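Local coordinates for putative uncharacterized protein TTHB071 (Thermus thermophilus, PDB 3AYV) that is of unknown function but binds zinc within a xylose isomerase-like TIM barrel and is probably involved in protection against oxidative stress, at residues Val3-Pro8 and Pro17-Leu22; Gly25-Leu30 and Pro183-Leu188; Phe159-Ala164 and Gly209-Pro214. All blocks are in the same frame, centred on the assembly; numbering follows the deposited sequence.

How the interactions relate
Interactions 1 and 2 join fully buried residues, whereas interaction 3 pairs buried strand and helix residues with a partly exposed tryptophan; their chemistry follows their place in the barrel. Interactions 1 and 3 lie outside the sheet and are apolar: interaction 1 packs helix 12-22 on strand 3-8, while interaction 3 lays W211 of the loop 209-214 against the end of strand 158-162. Interaction 2 is polar, spanning the inside between strands 25-29 and 185-188. Neighbouring strands link them, probably through backbone hydrogen bonds: L5 N to G25 O (2.9 Å) joins interactions 1 and 2, and H187 N to F161 O (2.9 Å) joins 2 and 3. Interactions 2 and 3 also supply ligands to one zinc ion.

Interaction 1: residues Val3-Pro8 and Pro17-Leu22; sequences VRLAFP and PRLQAL
L19 carries its CG beside the backbone N and anti to the carbonyl carbon (chi1 -75°), which holds its two methyl groups out from helix 12-22 toward L5 and F7 of strand 3-8. F7 answers with the less common placement of CG between its own N and carbonyl carbon (chi1 56°), and this swings the ring across the end of L19.

The two branches of L19 divide the work. CD2 presses on L5, lying 3.3 Å from L5 CB, tighter than ordinary van der Waals packing, and 3.7 Å from L5 CD2. CD1 meets the F7 ring obliquely, 3.7 Å from F7 CE1, with the two side chains crossing at about a right angle. A forked leucine suits this place because each branch can fill against a different neighbour, while the phenylalanine adds apolar ring carbons for the second branch to meet. No hydrogen bond crosses the contact; all three residues are buried, and the 149 Å² shared by the segments comes almost wholly from them. On the same helix, R18 leads its charged end away from the strand and forms a salt bridge with D227.

L5 and F7 alternate with R4 and A6, whose CB atoms point away from the helix, as expected of a strand with one side against a helical layer. The contact is the strand-to-helix half of the first beta-alpha-beta unit of the TIM barrel. Strand 25-29 completes that unit, with A26 touching both F7 and L19, while strand 219-222 flanks strand 3-8 on its other edge and closes the barrel.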
loop_
_atom_site.group_PDB
_atom_site.type_symbol
_atom_site.label_atom_id
_atom_site.label_comp_id
_atom_site.label_asym_id
_atom_site.label_seq_id
_atom_site.Cartn_x
_atom_site.Cartn_y
_atom_site.Cartn_z
ATOM N N VAL A 3 -8.915 9.831 5.080
ATOM C CA VAL A 3 -7.473 10.087 5.091
ATOM C C VAL A 3 -6.898 9.357 6.273
ATOM O O VAL A 3 -7.390 9.490 7.396
ATOM C CB VAL A 3 -7.114 11.607 5.158
ATOM C CG1 VAL A 3 -5.618 11.804 4.933
ATOM C CG2 VAL A 3 -7.875 12.388 4.104
ATOM N N ARG A 4 -5.858 8.565 6.012
ATOM C CA ARG A 4 -5.321 7.667 7.001
ATOM C C ARG A 4 -3.828 7.931 7.124
ATOM O O ARG A 4 -3.198 8.389 6.161
ATOM C CB ARG A 4 -5.537 6.212 6.580
ATOM C CG ARG A 4 -6.956 5.915 6.131
ATOM C CD ARG A 4 -7.335 4.480 6.257
ATOM N NE ARG A 4 -8.709 4.281 5.766
ATOM C CZ ARG A 4 -9.238 3.090 5.498
ATOM N NH1 ARG A 4 -8.518 1.980 5.659
ATOM N NH2 ARG A 4 -10.483 3.004 5.052
ATOM N N LEU A 5 -3.280 7.662 8.304
ATOM C CA LEU A 5 -1.829 7.729 8.517
ATOM C C LEU A 5 -1.172 6.350 8.511
ATOM O O LEU A 5 -1.593 5.453 9.240
ATOM C CB LEU A 5 -1.507 8.441 9.840
ATOM C CG LEU A 5 -0.016 8.614 10.130
ATOM C CD1 LEU A 5 0.659 9.554 9.133
ATOM C CD2 LEU A 5 0.174 9.114 11.564
ATOM N N ALA A 6 -0.132 6.198 7.697
ATOM C CA ALA A 6 0.718 5.001 7.719
ATOM C C ALA A 6 1.676 5.048 8.896
ATOM O O ALA A 6 2.330 6.052 9.107
ATOM C CB ALA A 6 1.523 4.888 6.403
ATOM N N PHE A 7 1.758 3.957 9.644
ATOM C CA PHE A 7 2.781 3.788 10.685
ATOM C C PHE A 7 3.010 2.298 10.896
ATOM O O PHE A 7 2.101 1.491 10.703
ATOM C CB PHE A 7 2.348 4.461 12.018
ATOM C CG PHE A 7 1.018 3.973 12.547
ATOM C CD1 PHE A 7 -0.162 4.560 12.124
ATOM C CD2 PHE A 7 0.956 2.919 13.452
ATOM C CE1 PHE A 7 -1.399 4.101 12.590
ATOM C CE2 PHE A 7 -0.279 2.441 13.937
ATOM C CZ PHE A 7 -1.458 3.053 13.523
ATOM N N PRO A 8 4.233 1.911 11.279
ATOM C CA PRO A 8 4.446 0.517 11.652
ATOM C C PRO A 8 3.807 0.182 13.001
ATOM O O PRO A 8 3.729 1.050 13.892
ATOM C CB PRO A 8 5.968 0.402 11.737
ATOM C CG PRO A 8 6.432 1.796 12.033
ATOM C CD PRO A 8 5.474 2.709 11.325
ATOM N N PRO A 17 -1.726 8.926 19.383
ATOM C CA PRO A 17 -2.176 10.243 19.842
ATOM C C PRO A 17 -2.312 11.247 18.695
ATOM O O PRO A 17 -3.259 12.036 18.677
ATOM C CB PRO A 17 -1.074 10.673 20.814
ATOM C CG PRO A 17 -0.520 9.391 21.328
ATOM C CD PRO A 17 -0.538 8.474 20.134
ATOM N N ARG A 18 -1.391 11.197 17.737
ATOM C CA ARG A 18 -1.404 12.122 16.604
ATOM C C ARG A 18 -2.592 11.871 15.661
ATOM O O ARG A 18 -3.147 12.816 15.096
ATOM C CB ARG A 18 -0.064 12.063 15.863
ATOM C CG ARG A 18 0.231 13.260 14.973
ATOM C CD ARG A 18 0.470 14.550 15.778
ATOM N NE ARG A 18 0.663 15.696 14.886
ATOM C CZ ARG A 18 -0.082 16.805 14.876
ATOM N NH1 ARG A 18 -1.092 16.958 15.735
ATOM N NH2 ARG A 18 0.193 17.772 14.002
ATOM N N LEU A 19 -2.973 10.594 15.517
ATOM C CA LEU A 19 -4.150 10.162 14.752
ATOM C C LEU A 19 -5.438 10.744 15.286
ATOM O O LEU A 19 -6.272 11.246 14.530
ATOM C CB LEU A 19 -4.301 8.631 14.816
ATOM C CG LEU A 19 -3.381 7.731 14.013
ATOM C CD1 LEU A 19 -3.960 6.340 14.009
ATOM C CD2 LEU A 19 -3.282 8.270 12.616
ATOM N N GLN A 20 -5.604 10.617 16.601
ATOM C CA GLN A 20 -6.767 11.115 17.319
ATOM C C GLN A 20 -6.890 12.612 17.066
ATOM O O GLN A 20 -7.946 13.100 16.653
ATOM C CB GLN A 20 -6.590 10.839 18.819
ATOM C CG GLN A 20 -7.888 10.609 19.594
ATOM C CD GLN A 20 -8.788 9.562 18.937
ATOM O OE1 GLN A 20 -8.386 8.404 18.726
ATOM N NE2 GLN A 20 -10.007 9.973 18.595
ATOM N N ALA A 21 -5.779 13.313 17.274
ATOM C CA ALA A 21 -5.734 14.772 17.262
ATOM C C ALA A 21 -6.021 15.361 15.896
ATOM O O ALA A 21 -6.571 16.457 15.795
ATOM C CB ALA A 21 -4.391 15.257 17.778
ATOM N N LEU A 22 -5.664 14.629 14.839
ATOM C CA LEU A 22 -5.911 15.105 13.493
ATOM C C LEU A 22 -7.151 14.472 12.851
ATOM O O LEU A 22 -7.510 14.827 11.735
ATOM C CB LEU A 22 -4.672 14.899 12.615
ATOM C CG LEU A 22 -3.399 15.697 12.960
ATOM C CD1 LEU A 22 -2.194 15.056 12.283
ATOM C CD2 LEU A 22 -3.515 17.192 12.578
#

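Interaction 2: residues Gly25-Leu30 and Pro183-Leu188; sequences GAEVYL and PEHLHL. With ZN (zinc ion), chain F.
The E27 carboxylate meets two imidazoles at their edges rather than over their faces. It lies nearly coplanar with the H185 ring (planes 9° apart) but is turned 62° against that of H187, while V94 and V221, from other strands of the barrel, pack against both histidines. E27 reaches them by an extended chain, with CG anti to the backbone N (chi1 -178°).

H187 NE2 donates to E27 OE1 over 2.7 Å; the oxygen uses its syn lone pair and stands somewhat out of the ring plane, so the bond is bent. The second carboxylate oxygen, OE2, accepts a hydrogen bond from S53 OG. Across the H187 ring, ND1 binds zinc at 2.4 Å, alongside E136, D162, E223 and two waters. Histidine suits this place because its two nitrogens can serve metal and carboxylate at once. Held at both, the ring can hardly turn, and E27 acts as a second-shell residue positioning a metal ligand; its buried charge would probably make H187 a stronger electron donor.

Strands 25-29 and 185-188 are not sheet neighbours: strands 3-8 and 219-222 separate them, and the side chains bridge the interior of the TIM barrel.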
loop_
_atom_site.group_PDB
_atom_site.type_symbol
_atom_site.label_atom_id
_atom_site.label_comp_id
_atom_site.label_asym_id
_atom_site.label_seq_id
_atom_site.Cartn_x
_atom_site.Cartn_y
_atom_site.Cartn_z
ATOM N N GLY A 25 -7.606 8.240 9.991
ATOM C CA GLY A 25 -7.673 6.788 10.062
ATOM C C GLY A 25 -6.255 6.203 10.133
ATOM O O GLY A 25 -5.262 6.937 10.267
ATOM N N ALA A 26 -6.154 4.878 10.038
ATOM C CA ALA A 26 -4.863 4.218 10.205
ATOM C C ALA A 26 -4.590 3.237 9.071
ATOM O O ALA A 26 -5.499 2.556 8.618
ATOM C CB ALA A 26 -4.824 3.473 11.529
ATOM N N GLU A 27 -3.332 3.177 8.634
ATOM C CA GLU A 27 -2.867 2.021 7.865
ATOM C C GLU A 27 -1.622 1.488 8.546
ATOM O O GLU A 27 -0.555 2.124 8.516
ATOM C CB GLU A 27 -2.594 2.373 6.400
ATOM C CG GLU A 27 -2.173 1.138 5.620
ATOM C CD GLU A 27 -2.458 1.234 4.152
ATOM O OE1 GLU A 27 -1.495 1.378 3.384
ATOM O OE2 GLU A 27 -3.641 1.160 3.767
ATOM N N VAL A 28 -1.762 0.331 9.175
ATOM C CA VAL A 28 -0.727 -0.197 10.039
ATOM C C VAL A 28 0.134 -1.210 9.299
ATOM O O VAL A 28 -0.373 -2.203 8.774
ATOM C CB VAL A 28 -1.324 -0.919 11.264
ATOM C CG1 VAL A 28 -0.183 -1.266 12.242
ATOM C CG2 VAL A 28 -2.376 -0.041 11.951
ATOM N N TYR A 29 1.437 -0.961 9.279
ATOM C CA TYR A 29 2.348 -1.922 8.681
ATOM C C TYR A 29 2.685 -3.003 9.684
ATOM O O TYR A 29 3.073 -2.731 10.828
ATOM C CB TYR A 29 3.598 -1.204 8.173
ATOM C CG TYR A 29 4.788 -2.126 7.993
ATOM C CD1 TYR A 29 4.883 -2.971 6.884
ATOM C CD2 TYR A 29 5.847 -2.101 8.900
ATOM C CE1 TYR A 29 5.996 -3.807 6.701
ATOM C CE2 TYR A 29 6.966 -2.928 8.733
ATOM C CZ TYR A 29 7.042 -3.768 7.631
ATOM O OH TYR A 29 8.175 -4.561 7.475
ATOM N N LEU A 30 2.529 -4.251 9.254
ATOM C CA LEU A 30 2.666 -5.380 10.157
ATOM C C LEU A 30 4.128 -5.853 10.196
ATOM O O LEU A 30 4.506 -6.768 9.450
ATOM C CB LEU A 30 1.690 -6.507 9.765
ATOM C CG LEU A 30 0.216 -6.087 9.633
ATOM C CD1 LEU A 30 -0.673 -7.294 9.265
ATOM C CD2 LEU A 30 -0.288 -5.485 10.940
ATOM N N PRO A 183 -6.969 3.073 -9.484
ATOM C CA PRO A 183 -6.687 2.810 -8.068
ATOM C C PRO A 183 -7.855 3.164 -7.152
ATOM O O PRO A 183 -8.424 4.265 -7.267
ATOM C CB PRO A 183 -5.481 3.727 -7.758
ATOM C CG PRO A 183 -5.520 4.797 -8.806
ATOM C CD PRO A 183 -6.102 4.127 -10.052
ATOM N N GLU A 184 -8.188 2.265 -6.243
ATOM C CA GLU A 184 -9.205 2.565 -5.265
ATOM C C GLU A 184 -8.601 3.092 -3.968
ATOM O O GLU A 184 -9.330 3.489 -3.061
ATOM C CB GLU A 184 -10.131 1.356 -5.038
ATOM C CG GLU A 184 -9.503 0.173 -4.331
ATOM C CD GLU A 184 -10.284 -1.108 -4.547
ATOM O OE1 GLU A 184 -10.758 -1.660 -3.542
ATOM O OE2 GLU A 184 -10.402 -1.562 -5.709
ATOM N N HIS A 185 -7.260 3.139 -3.920
ATOM C CA HIS A 185 -6.510 3.375 -2.690
ATOM C C HIS A 185 -5.279 4.118 -3.150
ATOM O O HIS A 185 -4.646 3.733 -4.145
ATOM C CB HIS A 185 -6.095 2.027 -2.096
ATOM C CG HIS A 185 -5.961 2.007 -0.612
ATOM N ND1 HIS A 185 -4.741 1.904 0.022
ATOM C CD2 HIS A 185 -6.892 2.018 0.368
ATOM C CE1 HIS A 185 -4.926 1.847 1.329
ATOM N NE2 HIS A 185 -6.227 1.933 1.564
ATOM N N LEU A 186 -4.953 5.216 -2.476
ATOM C CA LEU A 186 -3.783 5.990 -2.879
ATOM C C LEU A 186 -2.810 6.130 -1.744
ATOM O O LEU A 186 -3.206 6.399 -0.601
ATOM C CB LEU A 186 -4.167 7.369 -3.442
ATOM C CG LEU A 186 -4.720 7.199 -4.860
ATOM C CD1 LEU A 186 -6.240 7.192 -4.823
ATOM C CD2 LEU A 186 -4.151 8.223 -5.862
ATOM N N HIS A 187 -1.540 5.888 -2.059
ATOM C CA HIS A 187 -0.455 6.127 -1.121
ATOM C C HIS A 187 0.154 7.466 -1.472
ATOM O O HIS A 187 0.683 7.648 -2.569
ATOM C CB HIS A 187 0.578 5.005 -1.213
ATOM C CG HIS A 187 0.240 3.814 -0.376
ATOM N ND1 HIS A 187 1.101 2.752 -0.220
ATOM C CD2 HIS A 187 -0.849 3.527 0.379
ATOM C CE1 HIS A 187 0.543 1.839 0.559
ATOM N NE2 HIS A 187 -0.635 2.290 0.947
ATOM N N LEU A 188 0.049 8.410 -0.541
ATOM C CA LEU A 188 0.411 9.803 -0.811
ATOM C C LEU A 188 1.631 10.260 -0.049
ATOM O O LEU A 188 1.742 10.023 1.150
ATOM C CB LEU A 188 -0.744 10.725 -0.452
ATOM C CG LEU A 188 -2.061 10.497 -1.218
ATOM C CD1 LEU A 188 -3.049 11.530 -0.659
ATOM C CD2 LEU A 188 -1.854 10.715 -2.694
HETATM ZN ZN ZN F . 3.378 3.121 -0.951
HETATM O O HOH W 1 3.787 1.690 1.092
HETATM O O HOH W 2 5.455 3.679 0.161
#

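Interaction 3: residues Phe159-Ala164 and Gly209-Pro214; sequences FCFDAA and GAWLRP. With ZN (zinc ion), chain F.
W211 puts the far rim of its indole against F161 and A163, and this is where the packing is close. F161 turns its edge toward the face of the W211 six-membered ring in an offset edge-to-face pair, the centroids 5.8 Å apart and the planes at 61°. The nearest atoms are F161 CE2 and W211 CH2, 4.0 Å apart. Beside them A163 CB lies 3.7 Å from W211 CZ2; alanine fits because a single methyl lets the large indole come up to the first turn of helix 163-169. The backbone N of A163 stands 3.8 Å above the centre of the F161 ring.

A210 and P214 form the exposed side, whereas L212 turns into the protein against L188 and helix 229-240. W211 itself is only partly buried. Its CG sits between the backbone N and the carbonyl carbon (chi1 61°), a rotamer that sends the indole inward from this outer loop. There the polar edge is not left idle, since W211 NE1 donates to L206 O. L179 of helix 176-179 touches both F161 and W211.

Between F161 and A163, D162 points the opposite way, into the barrel, where its OD2 binds zinc at 2.1 Å, together with E136, H187, E223 and two waters. Its OD1 accepts a hydrogen bond from H165 N, making D162 the N-cap of helix 163-169, a role aspartate fills well. The chemistry thus changes from residue to residue: aromatic and methyl groups join strand, helix and loop mainly by dispersion and shape, with a weak electrostatic share in the edge-to-face pair, while the carboxylate between them ties the same strand end to the metal.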
loop_
_atom_site.group_PDB
_atom_site.type_symbol
_atom_site.label_atom_id
_atom_site.label_comp_id
_atom_site.label_asym_id
_atom_site.label_seq_id
_atom_site.Cartn_x
_atom_site.Cartn_y
_atom_site.Cartn_z
ATOM N N PHE A 159 -6.162 -2.163 -6.804
ATOM C CA PHE A 159 -4.888 -1.500 -7.058
ATOM C C PHE A 159 -4.702 -0.298 -6.116
ATOM O O PHE A 159 -5.634 0.493 -5.904
ATOM C CB PHE A 159 -4.826 -1.056 -8.525
ATOM C CG PHE A 159 -3.581 -0.257 -8.869
ATOM C CD1 PHE A 159 -2.311 -0.787 -8.626
ATOM C CD2 PHE A 159 -3.686 1.030 -9.414
ATOM C CE1 PHE A 159 -1.143 -0.045 -8.910
ATOM C CE2 PHE A 159 -2.532 1.767 -9.733
ATOM C CZ PHE A 159 -1.258 1.227 -9.472
ATOM N N CYS A 160 -3.513 -0.201 -5.522
ATOM C CA CYS A 160 -3.111 0.945 -4.719
ATOM C C CYS A 160 -2.001 1.673 -5.485
ATOM O O CYS A 160 -0.955 1.079 -5.771
ATOM C CB CYS A 160 -2.592 0.467 -3.352
ATOM S SG CYS A 160 -1.864 1.841 -2.375
ATOM N N PHE A 161 -2.216 2.947 -5.812
ATOM C CA PHE A 161 -1.228 3.711 -6.561
ATOM C C PHE A 161 -0.360 4.521 -5.612
ATOM O O PHE A 161 -0.862 5.333 -4.820
ATOM C CB PHE A 161 -1.899 4.663 -7.567
ATOM C CG PHE A 161 -0.934 5.569 -8.329
ATOM C CD1 PHE A 161 0.235 5.071 -8.907
ATOM C CD2 PHE A 161 -1.210 6.938 -8.460
ATOM C CE1 PHE A 161 1.094 5.921 -9.606
ATOM C CE2 PHE A 161 -0.380 7.784 -9.174
ATOM C CZ PHE A 161 0.789 7.280 -9.748
ATOM N N ASP A 162 0.948 4.319 -5.748
ATOM C CA ASP A 162 1.939 5.116 -5.079
ATOM C C ASP A 162 2.713 5.893 -6.118
ATOM O O ASP A 162 3.539 5.316 -6.825
ATOM C CB ASP A 162 2.887 4.208 -4.294
ATOM C CG ASP A 162 3.844 5.003 -3.413
ATOM O OD1 ASP A 162 4.560 5.894 -3.900
ATOM O OD2 ASP A 162 3.865 4.756 -2.212
ATOM N N ALA A 163 2.459 7.197 -6.218
ATOM C CA ALA A 163 3.046 8.009 -7.299
ATOM C C ALA A 163 4.564 8.161 -7.187
ATOM O O ALA A 163 5.253 8.230 -8.200
ATOM C CB ALA A 163 2.362 9.405 -7.379
ATOM N N ALA A 164 5.068 8.231 -5.963
ATOM C CA ALA A 164 6.517 8.361 -5.761
ATOM C C ALA A 164 7.257 7.104 -6.238
ATOM O O ALA A 164 8.341 7.205 -6.824
ATOM C CB ALA A 164 6.826 8.651 -4.302
ATOM N N GLY A 209 -1.331 18.766 -7.111
ATOM C CA GLY A 209 -2.402 19.693 -7.497
ATOM C C GLY A 209 -2.888 19.478 -8.925
ATOM O O GLY A 209 -4.081 19.667 -9.220
ATOM N N ALA A 210 -1.983 19.076 -9.814
ATOM C CA ALA A 210 -2.317 18.849 -11.211
ATOM C C ALA A 210 -3.125 17.569 -11.492
ATOM O O ALA A 210 -3.784 17.489 -12.531
ATOM C CB ALA A 210 -1.039 18.895 -12.098
ATOM N N TRP A 211 -3.098 16.570 -10.594
ATOM C CA TRP A 211 -3.727 15.283 -10.918
ATOM C C TRP A 211 -4.564 14.624 -9.837
ATOM O O TRP A 211 -5.333 13.709 -10.133
ATOM C CB TRP A 211 -2.670 14.287 -11.464
ATOM C CG TRP A 211 -1.556 13.978 -10.488
ATOM C CD1 TRP A 211 -0.331 14.607 -10.412
ATOM C CD2 TRP A 211 -1.558 12.979 -9.460
ATOM N NE1 TRP A 211 0.416 14.044 -9.401
ATOM C CE2 TRP A 211 -0.311 13.048 -8.803
ATOM C CE3 TRP A 211 -2.484 12.008 -9.045
ATOM C CZ2 TRP A 211 0.028 12.188 -7.745
ATOM C CZ3 TRP A 211 -2.145 11.162 -7.987
ATOM C CH2 TRP A 211 -0.906 11.263 -7.349
ATOM N N LEU A 212 -4.434 15.070 -8.587
ATOM C CA LEU A 212 -5.014 14.316 -7.466
ATOM C C LEU A 212 -6.483 14.624 -7.167
ATOM O O LEU A 212 -7.202 13.774 -6.609
ATOM C CB LEU A 212 -4.170 14.487 -6.193
ATOM C CG LEU A 212 -4.646 13.799 -4.899
ATOM C CD1 LEU A 212 -4.616 12.257 -5.006
ATOM C CD2 LEU A 212 -3.777 14.264 -3.755
ATOM N N ARG A 213 -6.934 15.819 -7.535
ATOM C CA ARG A 213 -8.281 16.249 -7.148
ATOM C C ARG A 213 -9.405 15.239 -7.498
ATOM O O ARG A 213 -10.280 15.006 -6.658
ATOM C CB ARG A 213 -8.615 17.670 -7.646
ATOM C CG ARG A 213 -9.733 18.325 -6.828
ATOM C CD ARG A 213 -10.051 19.724 -7.317
ATOM N NE ARG A 213 -8.920 20.288 -8.056
ATOM C CZ ARG A 213 -8.082 21.195 -7.569
ATOM N NH1 ARG A 213 -8.265 21.650 -6.341
ATOM N NH2 ARG A 213 -7.069 21.647 -8.306
ATOM N N PRO A 214 -9.368 14.618 -8.703
ATOM C CA PRO A 214 -10.438 13.643 -8.997
ATOM C C PRO A 214 -10.527 12.464 -8.036
ATOM O O PRO A 214 -11.558 11.803 -7.994
ATOM C CB PRO A 214 -10.115 13.171 -10.426
ATOM C CG PRO A 214 -9.328 14.279 -11.019
ATOM C CD PRO A 214 -8.480 14.793 -9.863
HETATM ZN ZN ZN F . 3.378 3.121 -0.951
HETATM O O HOH W 1 3.787 1.690 1.092
HETATM O O HOH W 2 5.455 3.679 0.161
#